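Local coordinates for 2-oxoadipate dioxygenase/decarboxylase, chloroplastic/amyloplastic (Oryza sativa, PDB 6W1K), which catalyses the iron(II)-dependent decarboxylation and hydroxylation of 2-oxoadipate to D-2-hydroxyglutarate, a step of plant lysine breakdown, at residues L231-S234 with L239-S242; L127-L132 with D138-Y143. All blocks are in the same frame, centred on the assembly; numbering follows the deposited sequence.

The two contacts illustrate how one fold is held together by different means, a polar backbone pairing in one place and an apolar cluster in the other. Contact 1 is a beta hairpin that contributes Q241 to the substrate site: the side chain of Q241 lies about 4 Å from the bound nickel ion and makes a weak hydrogen bond to 2-oxoadipate. Contact 2, formed earlier in the chain, joins the end of strand 121-127 to helix 134-147, and the side chain of L127 is about 10 Å from the same ligand. The centres of contact 1 and contact 2 are about 31 Å apart and the nearest atoms of contact 1 and contact 2 about 18 Å, with no touch between them.

Contact 1 of 2, residues L231-S234 with L239-S242; sequences LKVS and LQQS. With OOG (2-oxoadipic acid), chain F.
K232 and Q241 form the hydrogen-bonded pair of an antiparallel beta hairpin, in which K232 N donates to Q241 O and Q241 N returns a bond to K232 O, each 2.8 Å long. V233 and Q240 make up the neighbouring non-hydrogen-bonded pair, where the backbones draw together enough for Q240 CA to lie 3.2 Å from K232 O in a CA-H...O contact. Toward the turn, S234 N donates to L239 O, and S234 OG accepts from L239 N at 3.0 Å. That hydroxyl, set between backbone N and carbonyl carbon (chi1 56°), thus stands in for a main-chain acceptor, and it has a further partner in D236 of the turn. An alanine in place of this serine would lack OG, and L239 N would probably be left without its acceptor while D236 lost a mate, so that the turn end of the hairpin held less firmly.

L231 crosses the Q240 chain at a slant, its CD2 touching Q240 OE1 at 3.7 Å, while helix 210-219 touches both residues; Q240 NE2 is hydrogen-bonded to G237 O. On the face opposite Q240, K232 bends away from the hairpin, and its NZ reaches backbone oxygens of E227 and G229.

Q241 shares that face and serves the active site. Its extended chain carries the amide to the substrate, where E267, a metal ligand, is hydrogen-bonded to NE2 and N298 to OE1, two partners that would help fix the amide's rotation. There Q241 NE2 meets O3 of 2-oxoadipate at 2.7 Å, a weak hydrogen bond with an N-H...O angle of 127°.

Contact 2 of 2, residues L127-L132 with D138-Y143; sequences LLVDEL and DIIQKY
A strand-to-helix connection closes on itself here: the chain leaves strand 121-127 of the mixed sheet, passes through a short 3-10 segment at 129-131, and enters helix 134-147, which folds back so that I140 faces the residues just traversed. L128 centres an inverse gamma turn, and the bonds from E131 N to L128 O and from L132 N to V129 O hold the bend that follows. The two sides meet through apolar side chains, with no hydrogen bond between them.

I140 CD1 makes the closest approaches. Three residues of the connection come up to it, L132 CD1 at 3.7 Å, V129 CG1 at 4.1 Å and L127 CD2 at 4.2 Å. I140 CG2 also faces V129, whose CG1 is 4.2 Å away. V129 and I140 point at each other and meet tip to tip, whereas the L132 side chain lies across that of I140 at about a right angle. Two torsions bring the methyl CD1 forward: CG1 of I140 stands anti to its carbonyl carbon (chi1 -71°), and the chain then runs on nearly extended at chi2 (161°), carrying CD1 out from the helix.

All four residues are buried, and other elements enclose the cluster. F65 of strand 57-65 touches both L127 and I140, while L176 of helix 170-179 packs on I140 and E179 of that helix touches L132. L127 also meets Y182 and A183 of helix 181-189. The contact therefore ties helix 134-147 to the end of strand 121-127 by way of the connection between them. On V129, the branch anti to the backbone N (chi1 173°) is CG1, which comes marginally nearer to the isoleucine; V129 CG2 sits beside it, 4.3 Å from I140 CD1.

Contact 1 of 2, residues L231-S234 with L239-S242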
ATOM      1  N   LEU A 231       2.002  16.556   4.754  1.00 41.47           N
ATOM      2  CA  LEU A 231       2.882  15.692   5.536  1.00 41.50           C
ATOM      3  C   LEU A 231       2.134  15.227   6.778  1.00 40.25           C
ATOM      4  O   LEU A 231       1.838  16.030   7.666  1.00 40.94           O
ATOM      5  CB  LEU A 231       4.166  16.428   5.924  1.00 42.43           C
ATOM      6  CG  LEU A 231       5.202  15.557   6.636  1.00 44.60           C
ATOM      7  CD1 LEU A 231       5.720  14.463   5.693  1.00 43.80           C
ATOM      8  CD2 LEU A 231       6.334  16.430   7.163  1.00 45.66           C
ATOM      9  N   LYS A 232       1.839  13.936   6.837  1.00 38.88           N
ATOM     10  CA  LYS A 232       1.211  13.334   8.005  1.00 40.19           C
ATOM     11  C   LYS A 232       2.297  12.900   8.980  1.00 41.80           C
ATOM     12  O   LYS A 232       3.164  12.092   8.628  1.00 41.77           O
ATOM     13  CB  LYS A 232       0.361  12.131   7.591  1.00 41.11           C
ATOM     14  CG  LYS A 232      -0.955  12.507   6.908  1.00 42.51           C
ATOM     15  CD  LYS A 232      -0.733  13.074   5.522  1.00 45.60           C
ATOM     16  CE  LYS A 232      -1.985  12.942   4.668  1.00 46.72           C
ATOM     17  NZ  LYS A 232      -2.029  13.907   3.540  1.00 47.60           N
ATOM     18  N   VAL A 233       2.204  13.377  10.208  1.00 44.57           N
ATOM     19  CA  VAL A 233       3.201  13.119  11.235  1.00 51.12           C
ATOM     20  C   VAL A 233       2.533  12.389  12.392  1.00 47.22           C
ATOM     21  O   VAL A 233       1.521  12.857  12.931  1.00 44.87           O
ATOM     22  CB  VAL A 233       3.858  14.420  11.734  1.00 50.51           C
ATOM     23  CG1 VAL A 233       4.798  14.093  12.879  1.00 49.83           C
ATOM     24  CG2 VAL A 233       4.573  15.152  10.600  1.00 50.42           C
ATOM     25  N   SER A 234       3.185  11.266  12.728  1.00 47.53           N
ATOM     26  CA  SER A 234       2.630  10.378  13.706  1.00 50.37           C
ATOM     27  C   SER A 234       2.757  11.157  14.980  1.00 51.45           C
ATOM     28  O   SER A 234       3.609  12.001  15.211  1.00 49.23           O
ATOM     29  CB  SER A 234       3.265   9.095  13.868  1.00 59.04           C
ATOM     30  OG  SER A 234       4.609   9.281  14.144  1.00 66.29           O
ATOM     31  N   LEU A 239       7.131   8.874  12.550  1.00 42.16           N
ATOM     32  CA  LEU A 239       6.670   8.364  11.270  1.00 41.01           C
ATOM     33  C   LEU A 239       6.016   9.515  10.521  1.00 38.45           C
ATOM     34  O   LEU A 239       5.001  10.059  10.971  1.00 38.34           O
ATOM     35  CB  LEU A 239       5.709   7.200  11.460  1.00 40.77           C
ATOM     36  CG  LEU A 239       5.089   6.688  10.153  1.00 42.96           C
ATOM     37  CD1 LEU A 239       6.167   6.136   9.185  1.00 40.99           C
ATOM     38  CD2 LEU A 239       4.047   5.612  10.508  1.00 42.24           C
ATOM     39  N   GLN A 240       6.615   9.897   9.399  1.00 37.06           N
ATOM     40  CA  GLN A 240       6.158  11.027   8.600  1.00 39.51           C
ATOM     41  C   GLN A 240       5.899  10.549   7.179  1.00 40.02           C
ATOM     42  O   GLN A 240       6.768   9.934   6.550  1.00 38.82           O
ATOM     43  CB  GLN A 240       7.192  12.159   8.636  1.00 41.50           C
ATOM     44  CG  GLN A 240       7.761  12.403  10.027  1.00 44.85           C
ATOM     45  CD  GLN A 240       8.508  13.731  10.154  1.00 48.45           C
ATOM     46  OE1 GLN A 240       8.766  14.418   9.165  1.00 50.19           O
ATOM     47  NE2 GLN A 240       8.869  14.086  11.385  1.00 49.84           N
ATOM     48  N   GLN A 241       4.701  10.823   6.673  1.00 37.29           N
ATOM     49  CA  GLN A 241       4.264  10.203   5.426  1.00 34.77           C
ATOM     50  C   GLN A 241       3.597  11.230   4.536  1.00 32.64           C
ATOM     51  O   GLN A 241       2.921  12.140   5.024  1.00 32.42           O
ATOM     52  CB  GLN A 241       3.311   9.059   5.703  1.00 34.65           C
ATOM     53  CG  GLN A 241       3.918   7.899   6.477  1.00 34.75           C
ATOM     54  CD  GLN A 241       2.859   6.910   6.914  1.00 36.26           C
ATOM     55  OE1 GLN A 241       2.316   6.990   8.018  1.00 37.39           O
ATOM     56  NE2 GLN A 241       2.569   5.958   6.045  1.00 35.46           N
ATOM     57  N   SER A 242       3.840  11.103   3.233  1.00 32.74           N
ATOM     58  CA  SER A 242       3.154  11.892   2.211  1.00 34.08           C
ATOM     59  C   SER A 242       2.817  10.960   1.053  1.00 32.04           C
ATOM     60  O   SER A 242       3.350   9.850   0.952  1.00 30.97           O
ATOM     61  CB  SER A 242       4.007  13.077   1.752  1.00 37.74           C
ATOM     62  OG  SER A 242       5.247  12.629   1.255  1.00 40.92           O
TER
HETATM   63  C2  OOG F 402      -3.723   2.211   2.639  1.00 78.91           C
HETATM   64  C3  OOG F 402      -3.548   3.558   3.342  1.00 79.22           C
HETATM   65  C4  OOG F 402      -2.788   3.373   4.660  1.00 79.11           C
HETATM   66  C6  OOG F 402      -0.299   3.886   5.406  1.00 77.31           C
HETATM   67  O4  OOG F 402      -0.652   4.134   6.587  1.00 77.02           O
HETATM   68  O3  OOG F 402       0.863   4.161   5.035  1.00 76.29           O
HETATM   69  C5  OOG F 402      -1.281   3.253   4.427  1.00 78.50           C
HETATM   70  C1  OOG F 402      -4.672   2.310   1.436  1.00 77.90           C
HETATM   71  O1  OOG F 402      -5.160   1.333   0.984  1.00 76.90           O
HETATM   72  O2  OOG F 402      -4.977   3.537   0.847  1.00 77.46           O
HETATM   73  O5  OOG F 402      -0.863   2.670   3.492  1.00 78.85           O

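Contact 2 of 2, residues L127-L132 with D138-Y143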
ATOM      1  N   LEU A 127     -12.716  -3.749   3.839  1.00 23.55           N
ATOM      2  CA  LEU A 127     -13.971  -3.073   4.161  1.00 24.74           C
ATOM      3  C   LEU A 127     -14.879  -3.984   4.984  1.00 27.36           C
ATOM      4  O   LEU A 127     -15.092  -5.155   4.636  1.00 29.04           O
ATOM      5  CB  LEU A 127     -14.647  -2.667   2.860  1.00 24.75           C
ATOM      6  CG  LEU A 127     -15.989  -1.926   2.965  1.00 26.84           C
ATOM      7  CD1 LEU A 127     -15.882  -0.528   3.473  1.00 26.41           C
ATOM      8  CD2 LEU A 127     -16.553  -1.954   1.533  1.00 28.38           C
ATOM      9  N   LEU A 128     -15.431  -3.442   6.063  1.00 28.59           N
ATOM     10  CA  LEU A 128     -16.357  -4.180   6.924  1.00 32.18           C
ATOM     11  C   LEU A 128     -17.741  -4.087   6.292  1.00 31.76           C
ATOM     12  O   LEU A 128     -18.571  -3.239   6.644  1.00 31.85           O
ATOM     13  CB  LEU A 128     -16.313  -3.645   8.342  1.00 35.54           C
ATOM     14  CG  LEU A 128     -14.932  -3.639   8.999  1.00 40.79           C
ATOM     15  CD1 LEU A 128     -14.996  -2.847  10.306  1.00 44.34           C
ATOM     16  CD2 LEU A 128     -14.432  -5.056   9.225  1.00 42.70           C
ATOM     17  N   VAL A 129     -17.976  -5.003   5.348  1.00 32.36           N
ATOM     18  CA  VAL A 129     -19.122  -4.912   4.446  1.00 32.10           C
ATOM     19  C   VAL A 129     -20.425  -4.964   5.222  1.00 34.72           C
ATOM     20  O   VAL A 129     -21.395  -4.279   4.879  1.00 35.11           O
ATOM     21  CB  VAL A 129     -19.054  -6.038   3.400  1.00 31.15           C
ATOM     22  CG1 VAL A 129     -20.327  -6.081   2.531  1.00 31.49           C
ATOM     23  CG2 VAL A 129     -17.878  -5.831   2.517  1.00 29.78           C
ATOM     24  N   ASP A 130     -20.464  -5.771   6.275  1.00 38.02           N
ATOM     25  CA  ASP A 130     -21.706  -5.932   7.016  1.00 43.82           C
ATOM     26  C   ASP A 130     -22.089  -4.666   7.753  1.00 42.73           C
ATOM     27  O   ASP A 130     -23.157  -4.637   8.355  1.00 42.82           O
ATOM     28  CB  ASP A 130     -21.601  -7.101   7.999  1.00 54.45           C
ATOM     29  CG  ASP A 130     -20.512  -6.906   9.029  1.00 66.27           C
ATOM     30  OD1 ASP A 130     -19.818  -5.865   8.989  1.00 68.78           O
ATOM     31  OD2 ASP A 130     -20.343  -7.805   9.876  1.00 73.72           O
ATOM     32  N   GLU A 131     -21.253  -3.626   7.724  1.00 42.80           N
ATOM     33  CA  GLU A 131     -21.585  -2.353   8.351  1.00 44.64           C
ATOM     34  C   GLU A 131     -22.177  -1.346   7.369  1.00 41.95           C
ATOM     35  O   GLU A 131     -22.633  -0.285   7.795  1.00 41.22           O
ATOM     36  CB  GLU A 131     -20.340  -1.764   9.024  1.00 49.78           C
ATOM     37  CG  GLU A 131     -19.782  -2.672  10.097  1.00 56.67           C
ATOM     38  CD  GLU A 131     -18.723  -1.999  10.968  1.00 65.29           C
ATOM     39  OE1 GLU A 131     -18.512  -0.780  10.822  1.00 66.35           O
ATOM     40  OE2 GLU A 131     -18.098  -2.689  11.804  1.00 65.29           O
ATOM     41  N   LEU A 132     -22.220  -1.664   6.082  1.00 39.79           N
ATOM     42  CA  LEU A 132     -22.762  -0.739   5.101  1.00 39.37           C
ATOM     43  C   LEU A 132     -24.273  -0.895   5.006  1.00 39.58           C
ATOM     44  O   LEU A 132     -24.865  -1.793   5.606  1.00 38.91           O
ATOM     45  CB  LEU A 132     -22.145  -0.978   3.732  1.00 39.84           C
ATOM     46  CG  LEU A 132     -20.626  -0.987   3.649  1.00 42.29           C
ATOM     47  CD1 LEU A 132     -20.201  -1.650   2.338  1.00 42.06           C
ATOM     48  CD2 LEU A 132     -20.112   0.435   3.758  1.00 42.89           C
ATOM     49  N   ASP A 138     -25.810  -5.709  -0.842  1.00 33.68           N
ATOM     50  CA  ASP A 138     -26.337  -6.597  -1.871  1.00 38.26           C
ATOM     51  C   ASP A 138     -25.557  -6.456  -3.173  1.00 33.57           C
ATOM     52  O   ASP A 138     -25.392  -7.430  -3.910  1.00 32.54           O
ATOM     53  CB  ASP A 138     -27.813  -6.324  -2.145  1.00 49.30           C
ATOM     54  CG  ASP A 138     -28.721  -6.786  -1.022  1.00 60.73           C
ATOM     55  OD1 ASP A 138     -28.247  -7.495  -0.109  1.00 59.47           O
ATOM     56  OD2 ASP A 138     -29.918  -6.421  -1.050  1.00 73.52           O
ATOM     57  N   ILE A 139     -25.095  -5.247  -3.483  1.00 30.94           N
ATOM     58  CA  ILE A 139     -24.298  -5.045  -4.682  1.00 30.52           C
ATOM     59  C   ILE A 139     -22.970  -5.790  -4.550  1.00 29.08           C
ATOM     60  O   ILE A 139     -22.553  -6.533  -5.445  1.00 29.43           O
ATOM     61  CB  ILE A 139     -24.075  -3.542  -4.930  1.00 31.94           C
ATOM     62  CG1 ILE A 139     -25.327  -2.857  -5.449  1.00 34.12           C
ATOM     63  CG2 ILE A 139     -22.889  -3.345  -5.902  1.00 30.71           C
ATOM     64  CD1 ILE A 139     -25.264  -1.351  -5.311  1.00 36.11           C
ATOM     65  N   ILE A 140     -22.314  -5.643  -3.403  1.00 28.72           N
ATOM     66  CA  ILE A 140     -21.041  -6.323  -3.211  1.00 28.91           C
ATOM     67  C   ILE A 140     -21.240  -7.827  -3.236  1.00 29.11           C
ATOM     68  O   ILE A 140     -20.449  -8.564  -3.844  1.00 26.75           O
ATOM     69  CB  ILE A 140     -20.388  -5.851  -1.898  1.00 29.97           C
ATOM     70  CG1 ILE A 140     -19.915  -4.416  -2.078  1.00 29.98           C
ATOM     71  CG2 ILE A 140     -19.225  -6.763  -1.497  1.00 31.91           C
ATOM     72  CD1 ILE A 140     -19.659  -3.666  -0.753  1.00 30.66           C
ATOM     73  N   GLN A 141     -22.296  -8.308  -2.579  1.00 28.96           N
ATOM     74  CA  GLN A 141     -22.580  -9.735  -2.569  1.00 32.01           C
ATOM     75  C   GLN A 141     -22.790 -10.271  -3.981  1.00 30.06           C
ATOM     76  O   GLN A 141     -22.411 -11.410  -4.276  1.00 30.25           O
ATOM     77  CB  GLN A 141     -23.807 -10.028  -1.718  1.00 38.92           C
ATOM     78  CG  GLN A 141     -23.953 -11.460  -1.333  1.00 50.60           C
ATOM     79  CD  GLN A 141     -22.820 -11.952  -0.425  1.00 63.20           C
ATOM     80  OE1 GLN A 141     -22.332 -11.231   0.461  1.00 60.43           O
ATOM     81  NE2 GLN A 141     -22.390 -13.193  -0.658  1.00 63.08           N
ATOM     82  N   LYS A 142     -23.434  -9.486  -4.853  1.00 29.32           N
ATOM     83  CA  LYS A 142     -23.642  -9.926  -6.232  1.00 29.17           C
ATOM     84  C   LYS A 142     -22.304 -10.196  -6.915  1.00 28.01           C
ATOM     85  O   LYS A 142     -22.126 -11.215  -7.597  1.00 27.30           O
ATOM     86  CB  LYS A 142     -24.438  -8.878  -7.024  1.00 32.89           C
ATOM     87  CG  LYS A 142     -24.524  -9.177  -8.535  1.00 38.71           C
ATOM     88  CD  LYS A 142     -25.404  -8.177  -9.290  1.00 44.06           C
ATOM     89  CE  LYS A 142     -24.763  -6.794  -9.335  1.00 44.34           C
ATOM     90  NZ  LYS A 142     -25.459  -5.880 -10.323  1.00 43.98           N
ATOM     91  N   TYR A 143     -21.363  -9.260  -6.786  1.00 26.09           N
ATOM     92  CA  TYR A 143     -20.078  -9.460  -7.445  1.00 25.67           C
ATOM     93  C   TYR A 143     -19.299 -10.594  -6.802  1.00 26.66           C
ATOM     94  O   TYR A 143     -18.702 -11.418  -7.516  1.00 27.39           O
ATOM     95  CB  TYR A 143     -19.292  -8.165  -7.437  1.00 25.60           C
ATOM     96  CG  TYR A 143     -19.898  -7.195  -8.394  1.00 27.31           C
ATOM     97  CD1 TYR A 143     -19.703  -7.327  -9.756  1.00 28.51           C
ATOM     98  CD2 TYR A 143     -20.728  -6.205  -7.964  1.00 27.70           C
ATOM     99  CE1 TYR A 143     -20.269  -6.467 -10.652  1.00 30.40           C
ATOM    100  CE2 TYR A 143     -21.268  -5.336  -8.837  1.00 29.69           C
ATOM    101  CZ  TYR A 143     -21.054  -5.466 -10.198  1.00 31.43           C
ATOM    102  OH  TYR A 143     -21.633  -4.621 -11.121  1.00 33.13           O
TER